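Glycosyl transferase family 9 (Veillonella parvula, PDB 3TOV) probably transfers a sugar, such as a heptose, from an activated nucleotide donor to an acceptor, as a GT-B glycosyltransferase of family 9. Local coordinates at residues Val281-Phe293 with Tyr298-Ser310. Sequence-based numbering, arbitrary orientation.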
# COMPACT_ATOMS: atom_id res chain seq x y z
N VAL A 281 -8.62 -7.99 -2.84
CA VAL A 281 -8.15 -8.77 -3.97
C VAL A 281 -7.08 -9.78 -3.56
O VAL A 281 -6.05 -9.41 -3.01
CB VAL A 281 -7.58 -7.87 -5.08
CG1 VAL A 281 -7.69 -8.55 -6.42
CG2 VAL A 281 -8.33 -6.57 -5.13
N PRO A 282 -7.33 -11.08 -3.84
CA PRO A 282 -6.36 -12.16 -3.60
C PRO A 282 -5.06 -11.90 -4.34
O PRO A 282 -5.08 -11.54 -5.51
CB PRO A 282 -7.04 -13.39 -4.19
CG PRO A 282 -8.49 -13.04 -4.26
CD PRO A 282 -8.55 -11.56 -4.50
N ILE A 283 -3.94 -12.10 -3.67
CA ILE A 283 -2.66 -11.67 -4.19
C ILE A 283 -1.71 -12.81 -4.48
O ILE A 283 -1.51 -13.69 -3.65
CB ILE A 283 -1.96 -10.77 -3.16
CG1 ILE A 283 -2.82 -9.54 -2.82
CG2 ILE A 283 -0.57 -10.40 -3.65
CD1 ILE A 283 -3.09 -8.63 -4.01
N VAL A 284 -1.13 -12.83 -5.67
CA VAL A 284 0.06 -13.64 -5.90
C VAL A 284 1.19 -12.64 -5.96
O VAL A 284 1.21 -11.76 -6.82
CB VAL A 284 -0.01 -14.47 -7.20
CG1 VAL A 284 1.32 -15.16 -7.43
CG2 VAL A 284 -1.13 -15.51 -7.16
N ALA A 285 2.13 -12.74 -5.03
CA ALA A 285 3.15 -11.72 -4.89
C ALA A 285 4.55 -12.28 -5.12
O ALA A 285 4.93 -13.27 -4.51
CB ALA A 285 3.05 -11.07 -3.53
N LEU A 286 5.32 -11.63 -5.98
CA LEU A 286 6.64 -12.14 -6.33
C LEU A 286 7.74 -11.43 -5.57
O LEU A 286 8.19 -10.37 -5.99
CB LEU A 286 6.88 -12.02 -7.82
CG LEU A 286 6.26 -13.11 -8.69
CD1 LEU A 286 4.75 -12.99 -8.75
CD2 LEU A 286 6.84 -13.02 -10.07
N TYR A 287 8.17 -12.02 -4.46
CA TYR A 287 9.37 -11.58 -3.76
C TYR A 287 10.51 -12.45 -4.23
O TYR A 287 10.34 -13.66 -4.41
CB TYR A 287 9.18 -11.79 -2.27
CG TYR A 287 8.25 -10.79 -1.64
CD1 TYR A 287 8.74 -9.85 -0.75
CD2 TYR A 287 6.90 -10.77 -1.95
CE1 TYR A 287 7.91 -8.92 -0.17
CE2 TYR A 287 6.06 -9.83 -1.39
CZ TYR A 287 6.57 -8.91 -0.50
OH TYR A 287 5.75 -7.97 0.09
N GLY A 288 11.68 -11.88 -4.45
CA GLY A 288 12.77 -12.73 -4.92
C GLY A 288 13.39 -13.44 -3.74
O GLY A 288 12.77 -14.29 -3.10
N PRO A 289 14.64 -13.07 -3.45
CA PRO A 289 15.38 -13.30 -2.21
C PRO A 289 15.06 -12.20 -1.21
O PRO A 289 15.90 -11.84 -0.39
CB PRO A 289 16.83 -13.12 -2.66
CG PRO A 289 16.73 -12.03 -3.68
CD PRO A 289 15.46 -12.35 -4.44
N SER A 290 13.86 -11.64 -1.30
CA SER A 290 13.48 -10.53 -0.45
C SER A 290 12.44 -10.98 0.57
O SER A 290 11.51 -11.73 0.25
CB SER A 290 12.96 -9.38 -1.31
OG SER A 290 12.43 -9.89 -2.53
N ASN A 291 12.60 -10.53 1.80
CA ASN A 291 11.81 -11.07 2.90
C ASN A 291 10.48 -10.35 3.18
O ASN A 291 10.45 -9.20 3.60
CB ASN A 291 12.68 -11.13 4.15
CG ASN A 291 11.90 -11.47 5.38
OD1 ASN A 291 10.83 -12.09 5.32
ND2 ASN A 291 12.42 -11.06 6.52
N PRO A 292 9.37 -11.05 2.94
CA PRO A 292 8.04 -10.43 2.98
C PRO A 292 7.59 -10.06 4.37
O PRO A 292 6.56 -9.39 4.52
CB PRO A 292 7.12 -11.52 2.40
CG PRO A 292 7.87 -12.76 2.50
CD PRO A 292 9.32 -12.41 2.39
N PHE A 293 8.35 -10.47 5.38
CA PHE A 293 7.85 -10.32 6.73
C PHE A 293 7.36 -8.92 7.01
O PHE A 293 6.24 -8.73 7.46
CB PHE A 293 8.87 -10.70 7.78
CG PHE A 293 8.33 -10.56 9.17
CD1 PHE A 293 7.21 -11.29 9.56
CD2 PHE A 293 8.89 -9.66 10.06
CE1 PHE A 293 6.69 -11.15 10.83
CE2 PHE A 293 8.38 -9.52 11.34
CZ PHE A 293 7.28 -10.27 11.72
N TYR A 298 -0.27 -7.73 4.33
CA TYR A 298 -0.81 -7.69 5.68
C TYR A 298 -2.25 -8.15 5.76
O TYR A 298 -3.11 -7.58 5.09
CB TYR A 298 -0.74 -6.28 6.20
CG TYR A 298 -1.36 -6.11 7.55
CD1 TYR A 298 -0.68 -6.50 8.70
CD2 TYR A 298 -2.62 -5.53 7.69
CE1 TYR A 298 -1.23 -6.33 9.94
CE2 TYR A 298 -3.19 -5.36 8.94
CZ TYR A 298 -2.48 -5.75 10.06
OH TYR A 298 -3.02 -5.58 11.32
N GLN A 299 -2.50 -9.16 6.59
CA GLN A 299 -3.87 -9.58 6.86
C GLN A 299 -4.58 -9.90 5.53
O GLN A 299 -5.75 -9.56 5.34
CB GLN A 299 -4.60 -8.47 7.60
CG GLN A 299 -5.78 -8.89 8.42
CD GLN A 299 -5.67 -8.39 9.86
OE1 GLN A 299 -4.61 -8.52 10.51
NE2 GLN A 299 -6.76 -7.81 10.37
N ALA A 300 -3.87 -10.56 4.62
CA ALA A 300 -4.39 -10.76 3.27
C ALA A 300 -4.52 -12.22 2.86
O ALA A 300 -3.80 -13.09 3.36
CB ALA A 300 -3.51 -10.01 2.26
N HIS A 301 -5.45 -12.49 1.95
CA HIS A 301 -5.51 -13.79 1.32
C HIS A 301 -4.51 -13.78 0.16
O HIS A 301 -4.85 -13.44 -0.97
CB HIS A 301 -6.92 -14.11 0.82
CG HIS A 301 -7.06 -15.50 0.27
ND1 HIS A 301 -8.01 -15.84 -0.68
CD2 HIS A 301 -6.36 -16.64 0.52
CE1 HIS A 301 -7.89 -17.13 -0.97
NE2 HIS A 301 -6.90 -17.64 -0.26
N ALA A 302 -3.26 -14.14 0.45
CA ALA A 302 -2.22 -14.11 -0.57
C ALA A 302 -1.33 -15.35 -0.57
O ALA A 302 -1.56 -16.31 0.15
CB ALA A 302 -1.37 -12.84 -0.41
N ILE A 303 -0.32 -15.32 -1.42
CA ILE A 303 0.67 -16.37 -1.52
C ILE A 303 1.91 -15.66 -2.03
O ILE A 303 1.91 -15.10 -3.13
CB ILE A 303 0.31 -17.44 -2.57
CG1 ILE A 303 -0.89 -18.27 -2.16
CG2 ILE A 303 1.47 -18.39 -2.82
CD1 ILE A 303 -1.25 -19.24 -3.26
N VAL A 304 2.96 -15.69 -1.24
CA VAL A 304 4.19 -15.03 -1.57
C VAL A 304 5.19 -16.05 -2.11
O VAL A 304 5.49 -17.04 -1.45
CB VAL A 304 4.72 -14.34 -0.32
CG1 VAL A 304 6.11 -13.73 -0.54
CG2 VAL A 304 3.71 -13.32 0.12
N LEU A 305 5.67 -15.83 -3.33
CA LEU A 305 6.61 -16.76 -3.94
C LEU A 305 8.00 -16.22 -3.73
O LEU A 305 8.35 -15.20 -4.30
CB LEU A 305 6.33 -16.91 -5.44
CG LEU A 305 4.88 -17.25 -5.81
CD1 LEU A 305 4.63 -17.19 -7.31
CD2 LEU A 305 4.48 -18.61 -5.24
N GLU A 306 8.79 -16.90 -2.89
CA GLU A 306 10.19 -16.53 -2.72
C GLU A 306 11.16 -17.63 -3.13
O GLU A 306 10.76 -18.75 -3.45
CB GLU A 306 10.46 -16.03 -1.30
CG GLU A 306 9.47 -16.54 -0.26
CD GLU A 306 9.67 -15.89 1.11
OE1 GLU A 306 10.67 -15.16 1.30
OE2 GLU A 306 8.80 -16.13 1.98
N THR A 307 12.44 -17.30 -3.13
CA THR A 307 13.49 -18.20 -3.57
C THR A 307 13.44 -19.65 -3.01
O THR A 307 13.49 -20.60 -3.79
CB THR A 307 14.88 -17.57 -3.35
OG1 THR A 307 15.04 -16.45 -4.22
CG2 THR A 307 15.99 -18.59 -3.63
N MSE A 308 13.37 -19.82 -1.69
CA MSE A 308 13.25 -21.16 -1.10
C MSE A 308 12.17 -22.00 -1.77
O MSE A 308 12.42 -23.14 -2.18
CB MSE A 308 12.94 -21.12 0.40
CG MSE A 308 14.11 -21.39 1.35
SE MSE A 308 15.39 -22.80 0.88
CE MSE A 308 14.15 -23.97 -0.02
N ASP A 309 10.96 -21.45 -1.87
CA ASP A 309 9.86 -22.19 -2.48
C ASP A 309 10.25 -22.65 -3.86
O ASP A 309 9.91 -23.75 -4.30
CB ASP A 309 8.63 -21.31 -2.60
CG ASP A 309 8.39 -20.50 -1.36
OD1 ASP A 309 9.19 -20.68 -0.42
OD2 ASP A 309 7.42 -19.71 -1.34
N SER A 310 10.98 -21.79 -4.56
CA SER A 310 11.46 -22.12 -5.87
C SER A 310 12.47 -23.24 -5.80
O SER A 310 12.41 -24.18 -6.58
CB SER A 310 12.06 -20.88 -6.52
OG SER A 310 11.04 -19.90 -6.66
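Val304 holds CG1 trans to its backbone N (chi1 174°), and Tyr287 turns its ring back beside its own N (chi1 -74°); together these torsions bring Val304 CG1 obliquely against the CD2 side of the tyrosine ring. Both belong to the last beta-alpha-beta unit of the C-terminal Rossmann-like domain of this GT-B fold, in which strand 302-305 lies parallel to strand 283-286 and ends the sheet within the chain. The same methyl meets Pro292 CG at 3.6 Å, while Pro292 CB lies over one face of the tyrosine ring, offset toward its rim, and Ala285 CB sits at the ring's edge. Val304 CG1 is thus touched by both the Tyr287 ring and Pro292, the proline after Asn291, which caps the short helix 292-295. Ala285 is bonded through both its N and its O: the N reaches Ile303 O at 3.0 Å, and the O receives Leu305 N at 2.9 Å, nearly straight at hydrogen (169°). Ile283 N to His301 O extends the pairing backward. On the face carrying Val284 and Leu305, Val284 CG1 meets Leu305 CD1 at 3.9 Å, with helix 334-347 packed against Val284 and Ile303; on the other face helix 271-277 touches Ile283, Ala285 and Tyr287. Past the strands, Glu306, the N-cap residue of helix 307-316, brings its carboxylate up to the Pro292 ring from the opposite direction, OE1 being 3.3 Å from Pro292 CD. Beside it, Gly288 O takes Thr307 N at 3.0 Å from above its carbonyl plane, plus a weak bond from Thr307 OG1 at 3.3 Å.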